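Local coordinates for tryptophan decarboxylase 1 (Oryza sativa subsp. japonica, PDB 6KHO), which decarboxylates L-tryptophan to tryptamine and 5-hydroxy-L-tryptophan to serotonin with pyridoxal 5'-phosphate as cofactor, working as a homodimer in serotonin biosynthesis, at residues L146-M157 / C338-T346; A457-T468 / L504-M512. All coordinates share one frame; numbering follows the deposited sequence.

Contact 1: L146-M157 / C338-T346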
loop_
_atom_site.group_PDB
_atom_site.type_symbol
_atom_site.label_atom_id
_atom_site.label_comp_id
_atom_site.label_asym_id
_atom_site.label_seq_id
_atom_site.Cartn_x
_atom_site.Cartn_y
_atom_site.Cartn_z
ATOM N N LEU A 146 -14.202 -0.452 -15.224
ATOM C CA LEU A 146 -13.723 0.934 -15.249
ATOM C C LEU A 146 -13.117 1.290 -16.607
ATOM O O LEU A 146 -13.317 2.403 -17.120
ATOM C CB LEU A 146 -12.695 1.153 -14.135
ATOM C CG LEU A 146 -12.023 2.537 -14.101
ATOM C CD1 LEU A 146 -13.066 3.657 -13.932
ATOM C CD2 LEU A 146 -10.989 2.584 -12.973
ATOM N N ALA A 147 -12.365 0.360 -17.200
ATOM C CA ALA A 147 -11.830 0.595 -18.538
ATOM C C ALA A 147 -12.953 0.822 -19.547
ATOM O O ALA A 147 -12.811 1.629 -20.474
ATOM C CB ALA A 147 -10.939 -0.576 -18.962
ATOM N N GLN A 148 -14.084 0.129 -19.379
ATOM C CA GLN A 148 -15.231 0.364 -20.258
ATOM C C GLN A 148 -15.820 1.750 -20.037
ATOM O O GLN A 148 -16.127 2.458 -21.002
ATOM C CB GLN A 148 -16.309 -0.697 -20.044
ATOM C CG GLN A 148 -15.927 -2.095 -20.484
ATOM C CD GLN A 148 -17.012 -3.108 -20.173
ATOM O OE1 GLN A 148 -18.180 -2.901 -20.499
ATOM N NE2 GLN A 148 -16.632 -4.208 -19.527
ATOM N N MET A 149 -15.991 2.157 -18.773
ATOM C CA MET A 149 -16.479 3.510 -18.495
ATOM C C MET A 149 -15.559 4.566 -19.106
ATOM O O MET A 149 -16.031 5.566 -19.667
ATOM C CB MET A 149 -16.606 3.737 -16.986
ATOM C CG MET A 149 -17.570 2.797 -16.274
ATOM S SD MET A 149 -18.191 3.483 -14.723
ATOM C CE MET A 149 -16.676 3.781 -13.801
ATOM N N LEU A 150 -14.246 4.370 -18.993
ATOM C CA LEU A 150 -13.268 5.308 -19.531
ATOM C C LEU A 150 -13.124 5.204 -21.038
ATOM O O LEU A 150 -12.410 6.020 -21.636
ATOM C CB LEU A 150 -11.892 5.069 -18.907
ATOM C CG LEU A 150 -11.740 5.343 -17.415
ATOM C CD1 LEU A 150 -10.401 4.802 -16.917
ATOM C CD2 LEU A 150 -11.846 6.830 -17.169
ATOM N N ASN A 151 -13.747 4.206 -21.652
ATOM C CA ASN A 151 -13.572 3.949 -23.073
ATOM C C ASN A 151 -12.103 3.777 -23.433
ATOM O O ASN A 151 -11.639 4.260 -24.468
ATOM C CB ASN A 151 -14.205 5.055 -23.906
ATOM C CG ASN A 151 -15.459 4.606 -24.546
ATOM O OD1 ASN A 151 -15.426 3.911 -25.561
ATOM N ND2 ASN A 151 -16.588 4.939 -23.935
ATOM N N LEU A 152 -11.355 3.086 -22.574
ATOM C CA LEU A 152 -9.992 2.748 -22.946
ATOM C C LEU A 152 -10.003 1.838 -24.175
ATOM O O LEU A 152 -10.919 1.031 -24.346
ATOM C CB LEU A 152 -9.262 2.058 -21.799
ATOM C CG LEU A 152 -8.971 2.902 -20.556
ATOM C CD1 LEU A 152 -8.068 2.121 -19.617
ATOM C CD2 LEU A 152 -8.311 4.230 -20.925
ATOM N N PRO A 153 -9.017 1.975 -25.061
ATOM C CA PRO A 153 -8.840 0.983 -26.129
ATOM C C PRO A 153 -8.769 -0.428 -25.556
ATOM O O PRO A 153 -8.292 -0.643 -24.434
ATOM C CB PRO A 153 -7.509 1.388 -26.775
ATOM C CG PRO A 153 -7.371 2.839 -26.468
ATOM C CD PRO A 153 -8.049 3.080 -25.147
ATOM N N THR A 154 -9.245 -1.397 -26.344
ATOM C CA THR A 154 -9.276 -2.781 -25.877
ATOM C C THR A 154 -7.878 -3.336 -25.657
ATOM O O THR A 154 -7.719 -4.313 -24.916
ATOM C CB THR A 154 -10.035 -3.681 -26.865
ATOM O OG1 THR A 154 -9.559 -3.444 -28.190
ATOM C CG2 THR A 154 -11.518 -3.396 -26.822
ATOM N N SER A 155 -6.861 -2.726 -26.267
ATOM C CA SER A 155 -5.490 -3.144 -26.011
ATOM C C SER A 155 -5.099 -3.013 -24.536
ATOM O O SER A 155 -4.095 -3.604 -24.126
ATOM C CB SER A 155 -4.527 -2.342 -26.891
ATOM O OG SER A 155 -4.710 -0.945 -26.716
ATOM N N PHE A 156 -5.861 -2.273 -23.726
ATOM C CA PHE A 156 -5.522 -2.119 -22.311
ATOM C C PHE A 156 -6.222 -3.119 -21.394
ATOM O O PHE A 156 -5.970 -3.096 -20.185
ATOM C CB PHE A 156 -5.829 -0.693 -21.832
ATOM C CG PHE A 156 -4.799 0.324 -22.258
ATOM C CD1 PHE A 156 -3.594 0.431 -21.574
ATOM C CD2 PHE A 156 -5.030 1.161 -23.348
ATOM C CE1 PHE A 156 -2.621 1.355 -21.959
ATOM C CE2 PHE A 156 -4.071 2.097 -23.746
ATOM C CZ PHE A 156 -2.859 2.190 -23.052
ATOM N N MET A 157 -7.069 -4.009 -21.903
ATOM C CA MET A 157 -7.627 -5.022 -21.016
ATOM C C MET A 157 -7.629 -6.383 -21.707
ATOM O O MET A 157 -7.271 -6.513 -22.882
ATOM C CB MET A 157 -9.016 -4.611 -20.515
ATOM C CG MET A 157 -9.279 -4.948 -19.024
ATOM S SD MET A 157 -7.978 -4.541 -17.799
ATOM C CE MET A 157 -8.505 -5.677 -16.495
ATOM N N CYS A 338 -6.747 3.464 -3.616
ATOM C CA CYS A 338 -7.230 2.832 -4.837
ATOM C C CYS A 338 -6.694 3.559 -6.076
ATOM O O CYS A 338 -7.265 4.569 -6.495
ATOM C CB CYS A 338 -8.761 2.816 -4.860
ATOM S SG CYS A 338 -9.446 1.879 -6.287
ATOM N N THR A 339 -5.600 3.068 -6.655
ATOM C CA THR A 339 -5.071 3.602 -7.910
ATOM C C THR A 339 -5.062 2.480 -8.930
ATOM O O THR A 339 -4.594 1.379 -8.627
ATOM C CB THR A 339 -3.652 4.159 -7.743
ATOM O OG1 THR A 339 -3.660 5.191 -6.754
ATOM C CG2 THR A 339 -3.127 4.738 -9.074
ATOM N N CYS A 340 -5.578 2.751 -10.125
ATOM C CA CYS A 340 -5.689 1.746 -11.174
ATOM C C CYS A 340 -4.622 2.000 -12.230
ATOM O O CYS A 340 -4.532 3.107 -12.759
ATOM C CB CYS A 340 -7.085 1.780 -11.799
ATOM S SG CYS A 340 -8.355 1.337 -10.564
ATOM N N LEU A 341 -3.822 0.976 -12.530
ATOM C CA LEU A 341 -2.803 1.041 -13.572
ATOM C C LEU A 341 -3.185 0.106 -14.707
ATOM O O LEU A 341 -3.482 -1.066 -14.460
ATOM C CB LEU A 341 -1.432 0.639 -13.019
ATOM C CG LEU A 341 -0.366 0.317 -14.075
ATOM C CD1 LEU A 341 -0.003 1.592 -14.863
ATOM C CD2 LEU A 341 0.859 -0.291 -13.415
ATOM N N TYR A 342 -3.150 0.609 -15.941
ATOM C CA TYR A 342 -3.417 -0.180 -17.141
ATOM C C TYR A 342 -2.182 -0.164 -18.029
ATOM O O TYR A 342 -1.544 0.880 -18.180
ATOM C CB TYR A 342 -4.610 0.375 -17.934
ATOM C CG TYR A 342 -5.924 0.318 -17.184
ATOM C CD1 TYR A 342 -6.321 1.367 -16.364
ATOM C CD2 TYR A 342 -6.761 -0.796 -17.286
ATOM C CE1 TYR A 342 -7.531 1.321 -15.670
ATOM C CE2 TYR A 342 -7.979 -0.853 -16.601
ATOM C CZ TYR A 342 -8.356 0.208 -15.799
ATOM O OH TYR A 342 -9.547 0.159 -15.109
ATOM N N VAL A 343 -1.841 -1.319 -18.611
ATOM C CA VAL A 343 -0.685 -1.428 -19.496
ATOM C C VAL A 343 -1.095 -2.173 -20.758
ATOM O O VAL A 343 -1.972 -3.042 -20.728
ATOM C CB VAL A 343 0.516 -2.128 -18.811
ATOM C CG1 VAL A 343 0.926 -1.379 -17.527
ATOM C CG2 VAL A 343 0.199 -3.571 -18.491
ATOM N N ARG A 344 -0.442 -1.844 -21.880
ATOM C CA ARG A 344 -0.757 -2.548 -23.113
ATOM C C ARG A 344 -0.075 -3.908 -23.209
ATOM O O ARG A 344 -0.546 -4.766 -23.966
ATOM C CB ARG A 344 -0.403 -1.682 -24.320
ATOM C CG ARG A 344 -1.570 -0.760 -24.691
ATOM C CD ARG A 344 -1.187 0.234 -25.759
ATOM N NE ARG A 344 -0.627 -0.429 -26.924
ATOM C CZ ARG A 344 0.272 0.122 -27.730
ATOM N NH1 ARG A 344 0.725 1.345 -27.484
ATOM N NH2 ARG A 344 0.723 -0.555 -28.775
ATOM N N ASP A 345 0.985 -4.148 -22.430
ATOM C CA ASP A 345 1.678 -5.440 -22.459
ATOM C C ASP A 345 2.084 -5.829 -21.041
ATOM O O ASP A 345 3.148 -5.426 -20.564
ATOM C CB ASP A 345 2.895 -5.386 -23.382
ATOM C CG ASP A 345 3.464 -6.765 -23.661
ATOM O OD1 ASP A 345 3.026 -7.728 -22.994
ATOM O OD2 ASP A 345 4.339 -6.893 -24.542
ATOM N N THR A 346 1.262 -6.654 -20.381
ATOM C CA THR A 346 1.587 -7.030 -19.009
ATOM C C THR A 346 2.914 -7.773 -18.928
ATOM O O THR A 346 3.626 -7.658 -17.923
ATOM C CB THR A 346 0.457 -7.858 -18.411
ATOM O OG1 THR A 346 0.421 -9.140 -19.045
ATOM C CG2 THR A 346 -0.859 -7.148 -18.636
HETATM O O HOH W 1 -2.355 -4.755 -25.707
#
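Y342 pushes its ring from strand 339-343 into the concave side of the turn 146-157, where L152, A147, L146 and M157 receive it. CD1 of L152 drops onto one face as a CH-pi contact, 3.8 Å from the centroid of the Y342 ring and only 13° off its normal, so the methyl sits over the ring centre. SD of M157 comes instead to the rim, in the ring plane, 3.9 Å from CE2 of Y342, a Met-aromatic contact made at the edge. CB of A147 meets the same CE2 obliquely. At the far end the phenol oxygen OH lies 3.4 Å from CB of L146, but its hydrogen bond runs to the carbonyl of L143, one turn back in helix 133-149; this satisfies the buried hydroxyl and holds the tyrosine to that helix.

The second centre is F156, whose CD1 approaches CB of Y342 at 3.8 Å. Its ring carries the aliphatic part of R344: CG stands over one face, 3.6 Å from the F156 centroid, shifted toward the rim. R344 turns at chi3 (54°); the methylene makes a CH-pi contact, while the guanidinium plane stands 78° from the ring and NH1 bonds to the carbonyl of V321. CG of R344 also passes OG of S155 at 3.7 Å. One water bridges the backbones, donating separately to O of S155 and to O of R344.

No direct hydrogen bond joins the two segments. SG of C340 packs on CD2 of L146 at 3.8 Å, the C340 side chain lying about 11 Å from the bound pyridoxal-5'-phosphate. After the Schellman motif at N151 the chain continues over the strand, so the helix end and the following loop pack on the sheet, as in the large domain of fold type I PLP enzymes.

Contact 2: A457-T468 / L504-M512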
loop_
_atom_site.group_PDB
_atom_site.type_symbol
_atom_site.label_atom_id
_atom_site.label_comp_id
_atom_site.label_asym_id
_atom_site.label_seq_id
_atom_site.Cartn_x
_atom_site.Cartn_y
_atom_site.Cartn_z
ATOM N N ALA A 457 -0.781 39.957 -0.532
ATOM C CA ALA A 457 -2.213 40.064 -0.268
ATOM C C ALA A 457 -2.887 38.700 -0.356
ATOM O O ALA A 457 -3.766 38.371 0.454
ATOM C CB ALA A 457 -2.858 41.039 -1.253
ATOM N N ASN A 458 -2.487 37.891 -1.336
ATOM C CA ASN A 458 -3.086 36.572 -1.487
ATOM C C ASN A 458 -2.675 35.647 -0.352
ATOM O O ASN A 458 -3.491 34.862 0.140
ATOM C CB ASN A 458 -2.711 35.987 -2.845
ATOM C CG ASN A 458 -3.452 36.652 -3.974
ATOM O OD1 ASN A 458 -4.664 36.505 -4.100
ATOM N ND2 ASN A 458 -2.729 37.396 -4.805
ATOM N N ARG A 459 -1.418 35.727 0.085
ATOM C CA ARG A 459 -0.999 34.916 1.219
ATOM C C ARG A 459 -1.753 35.311 2.483
ATOM O O ARG A 459 -2.123 34.451 3.288
ATOM C CB ARG A 459 0.504 35.032 1.438
ATOM C CG ARG A 459 0.957 34.358 2.708
ATOM C CD ARG A 459 2.461 34.380 2.875
ATOM N NE ARG A 459 3.116 33.210 2.286
ATOM C CZ ARG A 459 3.027 31.972 2.775
ATOM N NH1 ARG A 459 2.294 31.729 3.857
ATOM N NH2 ARG A 459 3.669 30.974 2.179
ATOM N N GLU A 460 -1.994 36.611 2.665
ATOM C CA GLU A 460 -2.785 37.081 3.796
ATOM C C GLU A 460 -4.216 36.570 3.703
ATOM O O GLU A 460 -4.767 36.053 4.684
ATOM C CB GLU A 460 -2.755 38.613 3.848
ATOM C CG GLU A 460 -3.516 39.235 5.009
ATOM C CD GLU A 460 -2.719 39.242 6.300
ATOM O OE1 GLU A 460 -3.321 39.457 7.378
ATOM O OE2 GLU A 460 -1.491 39.028 6.242
ATOM N N LEU A 461 -4.833 36.714 2.528
ATOM C CA LEU A 461 -6.181 36.200 2.308
ATOM C C LEU A 461 -6.282 34.728 2.703
ATOM O O LEU A 461 -7.159 34.336 3.484
ATOM C CB LEU A 461 -6.571 36.393 0.842
ATOM C CG LEU A 461 -7.965 35.915 0.446
ATOM C CD1 LEU A 461 -9.004 36.494 1.397
ATOM C CD2 LEU A 461 -8.279 36.275 -1.003
ATOM N N MET A 462 -5.364 33.906 2.189
ATOM C CA MET A 462 -5.391 32.470 2.448
ATOM C C MET A 462 -5.296 32.167 3.941
ATOM O O MET A 462 -6.066 31.358 4.473
ATOM C CB MET A 462 -4.246 31.794 1.688
ATOM C CG MET A 462 -4.027 30.324 2.034
ATOM S SD MET A 462 -2.531 29.643 1.276
ATOM C CE MET A 462 -1.262 30.067 2.475
ATOM N N GLU A 463 -4.339 32.790 4.632
ATOM C CA GLU A 463 -4.160 32.503 6.050
ATOM C C GLU A 463 -5.342 33.012 6.865
ATOM O O GLU A 463 -5.648 32.450 7.922
ATOM C CB GLU A 463 -2.835 33.100 6.539
ATOM C CG GLU A 463 -1.622 32.600 5.738
ATOM C CD GLU A 463 -0.306 33.287 6.105
ATOM O OE1 GLU A 463 0.723 32.580 6.215
ATOM O OE2 GLU A 463 -0.291 34.527 6.266
ATOM N N ARG A 464 -6.035 34.040 6.362
ATOM C CA ARG A 464 -7.222 34.573 7.019
ATOM C C ARG A 464 -8.437 33.681 6.802
ATOM O O ARG A 464 -9.251 33.510 7.712
ATOM C CB ARG A 464 -7.506 35.985 6.510
ATOM C CG ARG A 464 -6.758 37.056 7.277
ATOM C CD ARG A 464 -7.128 38.453 6.817
ATOM N NE ARG A 464 -6.383 39.456 7.571
ATOM C CZ ARG A 464 -6.798 40.703 7.770
ATOM N NH1 ARG A 464 -7.958 41.112 7.268
ATOM N NH2 ARG A 464 -6.049 41.539 8.474
ATOM N N LEU A 465 -8.601 33.128 5.601
ATOM C CA LEU A 465 -9.698 32.192 5.396
ATOM C C LEU A 465 -9.522 30.953 6.267
ATOM O O LEU A 465 -10.495 30.445 6.836
ATOM C CB LEU A 465 -9.801 31.824 3.917
ATOM C CG LEU A 465 -10.116 32.998 2.984
ATOM C CD1 LEU A 465 -9.700 32.698 1.556
ATOM C CD2 LEU A 465 -11.594 33.374 3.034
ATOM N N ASN A 466 -8.276 30.493 6.441
ATOM C CA ASN A 466 -8.032 29.270 7.205
ATOM C C ASN A 466 -8.263 29.464 8.705
ATOM O O ASN A 466 -8.752 28.546 9.377
ATOM C CB ASN A 466 -6.619 28.757 6.945
ATOM C CG ASN A 466 -6.431 28.255 5.509
ATOM O OD1 ASN A 466 -7.403 28.050 4.772
ATOM N ND2 ASN A 466 -5.182 28.072 5.110
ATOM N N LYS A 467 -7.904 30.631 9.261
ATOM C CA LYS A 467 -8.129 30.858 10.693
ATOM C C LYS A 467 -9.613 30.899 11.027
ATOM O O LYS A 467 -9.994 30.629 12.173
ATOM C CB LYS A 467 -7.463 32.162 11.148
ATOM C CG LYS A 467 -7.967 33.383 10.392
ATOM C CD LYS A 467 -7.625 34.717 11.057
ATOM C CE LYS A 467 -8.524 35.829 10.516
ATOM N NZ LYS A 467 -9.970 35.500 10.689
ATOM N N THR A 468 -10.448 31.216 10.038
ATOM C CA THR A 468 -11.898 31.240 10.211
ATOM C C THR A 468 -12.454 29.878 10.636
ATOM O O THR A 468 -13.419 29.804 11.409
ATOM C CB THR A 468 -12.525 31.701 8.895
ATOM O OG1 THR A 468 -12.451 33.131 8.813
ATOM C CG2 THR A 468 -13.940 31.289 8.781
ATOM N N LEU A 504 -17.317 34.661 1.722
ATOM C CA LEU A 504 -16.305 34.803 2.763
ATOM C C LEU A 504 -14.996 35.334 2.188
ATOM O O LEU A 504 -14.300 36.125 2.840
ATOM C CB LEU A 504 -16.094 33.465 3.476
ATOM C CG LEU A 504 -14.952 33.448 4.494
ATOM C CD1 LEU A 504 -15.244 34.446 5.603
ATOM C CD2 LEU A 504 -14.700 32.056 5.065
ATOM N N ILE A 505 -14.650 34.918 0.964
ATOM C CA ILE A 505 -13.482 35.475 0.282
ATOM C C ILE A 505 -13.686 36.961 0.010
ATOM O O ILE A 505 -12.821 37.789 0.323
ATOM C CB ILE A 505 -13.198 34.708 -1.026
ATOM C CG1 ILE A 505 -12.746 33.267 -0.742
ATOM C CG2 ILE A 505 -12.150 35.442 -1.863
ATOM C CD1 ILE A 505 -13.043 32.301 -1.878
ATOM N N LYS A 506 -14.821 37.313 -0.603
ATOM C CA LYS A 506 -15.139 38.716 -0.855
ATOM C C LYS A 506 -15.070 39.532 0.429
ATOM O O LYS A 506 -14.413 40.580 0.483
ATOM C CB LYS A 506 -16.527 38.837 -1.487
ATOM C CG LYS A 506 -16.556 38.509 -2.962
ATOM C CD LYS A 506 -17.786 39.080 -3.640
ATOM C CE LYS A 506 -19.040 38.771 -2.852
ATOM N NZ LYS A 506 -20.271 39.071 -3.644
ATOM N N LYS A 507 -15.720 39.042 1.486
ATOM C CA LYS A 507 -15.783 39.779 2.743
ATOM C C LYS A 507 -14.397 39.957 3.347
ATOM O O LYS A 507 -14.028 41.060 3.763
ATOM C CB LYS A 507 -16.719 39.051 3.712
ATOM C CG LYS A 507 -16.678 39.519 5.144
ATOM C CD LYS A 507 -17.785 38.840 5.946
ATOM C CE LYS A 507 -17.801 39.308 7.391
ATOM N NZ LYS A 507 -19.184 39.273 7.958
ATOM N N THR A 508 -13.612 38.879 3.396
ATOM C CA THR A 508 -12.264 38.961 3.951
ATOM C C THR A 508 -11.378 39.897 3.136
ATOM O O THR A 508 -10.502 40.566 3.694
ATOM C CB THR A 508 -11.650 37.558 4.023
ATOM O OG1 THR A 508 -12.530 36.686 4.743
ATOM C CG2 THR A 508 -10.287 37.578 4.714
ATOM N N THR A 509 -11.594 39.966 1.822
ATOM C CA THR A 509 -10.752 40.800 0.972
ATOM C C THR A 509 -10.998 42.281 1.244
ATOM O O THR A 509 -10.048 43.061 1.397
ATOM C CB THR A 509 -11.006 40.458 -0.499
ATOM O OG1 THR A 509 -10.521 39.136 -0.771
ATOM C CG2 THR A 509 -10.295 41.445 -1.420
ATOM N N THR A 510 -12.271 42.682 1.317
ATOM C CA THR A 510 -12.613 44.068 1.628
ATOM C C THR A 510 -12.001 44.506 2.959
ATOM O O THR A 510 -11.350 45.554 3.039
ATOM C CB THR A 510 -14.134 44.239 1.649
ATOM O OG1 THR A 510 -14.699 43.353 2.616
ATOM C CG2 THR A 510 -14.738 43.912 0.306
ATOM N N GLU A 511 -12.177 43.701 4.012
ATOM C CA GLU A 511 -11.595 44.033 5.310
ATOM C C GLU A 511 -10.073 44.141 5.264
ATOM O O GLU A 511 -9.483 44.770 6.149
ATOM C CB GLU A 511 -11.994 42.995 6.359
ATOM C CG GLU A 511 -13.487 42.762 6.491
ATOM C CD GLU A 511 -13.828 41.827 7.647
ATOM O OE1 GLU A 511 -15.029 41.553 7.875
ATOM O OE2 GLU A 511 -12.889 41.367 8.334
ATOM N N MET A 512 -9.421 43.537 4.269
ATOM C CA MET A 512 -7.974 43.667 4.152
ATOM C C MET A 512 -7.562 45.011 3.566
ATOM O O MET A 512 -6.465 45.499 3.863
ATOM C CB MET A 512 -7.408 42.540 3.290
ATOM C CG MET A 512 -6.978 41.311 4.062
ATOM S SD MET A 512 -6.556 39.980 2.916
ATOM C CE MET A 512 -5.264 40.747 1.932
#
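L504 meets L465 as the two side chains slide past each other in opposite directions, CG of L504 lying 3.7 Å from CD2 of L465, while CD2 of L504 reaches the methyl of T468. One residue on, I505 turns CG1 to L465 and CG2 to L461, and its flank rests on F425 and F438 of the small antiparallel sheet. T508 comes next. With OG1 beside the backbone N (chi1 -54°), CG2 points anti to it and touches both CB of R464 and CD1 of L461, 3.7 Å from the latter; the other branch, OG1, bonds back to L504 O at 2.7 Å. T509 repeats that bond to I505 O, and its OG1 is brushed by CD2 of L461 at 3.6 Å. L461 sits as a knob among I505, T508, T509 and M512.

M512 returns the favour, entering among A457, E460, L461 and R464. Its CG lies over a guanidinium face, 3.4 Å from NH1 of R464; a bend at chi3 then carries CE to 3.2 Å from A457 O. A salt bridge from R464 NE to E460 OE1, 3.1 Å, probably helps to hold the guanidinium there, though the acceptor is tilted 31° from its plane. The axes of the two segments come within 10.1 Å, with 123° between their N-to-C directions. T508 and T509 tie their hydroxyls to their own helix, R464 pairs with E460, and E511 is an opposite charge near R464 but not in contact. Nothing polar bonds across: the contact rests on van der Waals packing of methyls, the M512 thioether and the R464 side chain, with the two knobs interlocking.

In the fold
From the N terminus, helix 133-149 runs into the first half of contact 1. Six strands of the seven-stranded sheet follow, together with most of the pyridoxal-5'-phosphate pocket residues, before 338-346 closes that 180-residue loop inside the large domain. The chain then passes through helix 386-420, which packs against C340 and M149, and on to strand 425-427 of the small antiparallel sheet. Contact 2 opens after this and closes a much shorter loop holding strands 474-478 and 481-487, joining helices 451-468 and 495-513 beside that sheet. The two contacts are in series, neither nested nor crossing, with centres 43 Å apart on opposite sides of the chain's centre.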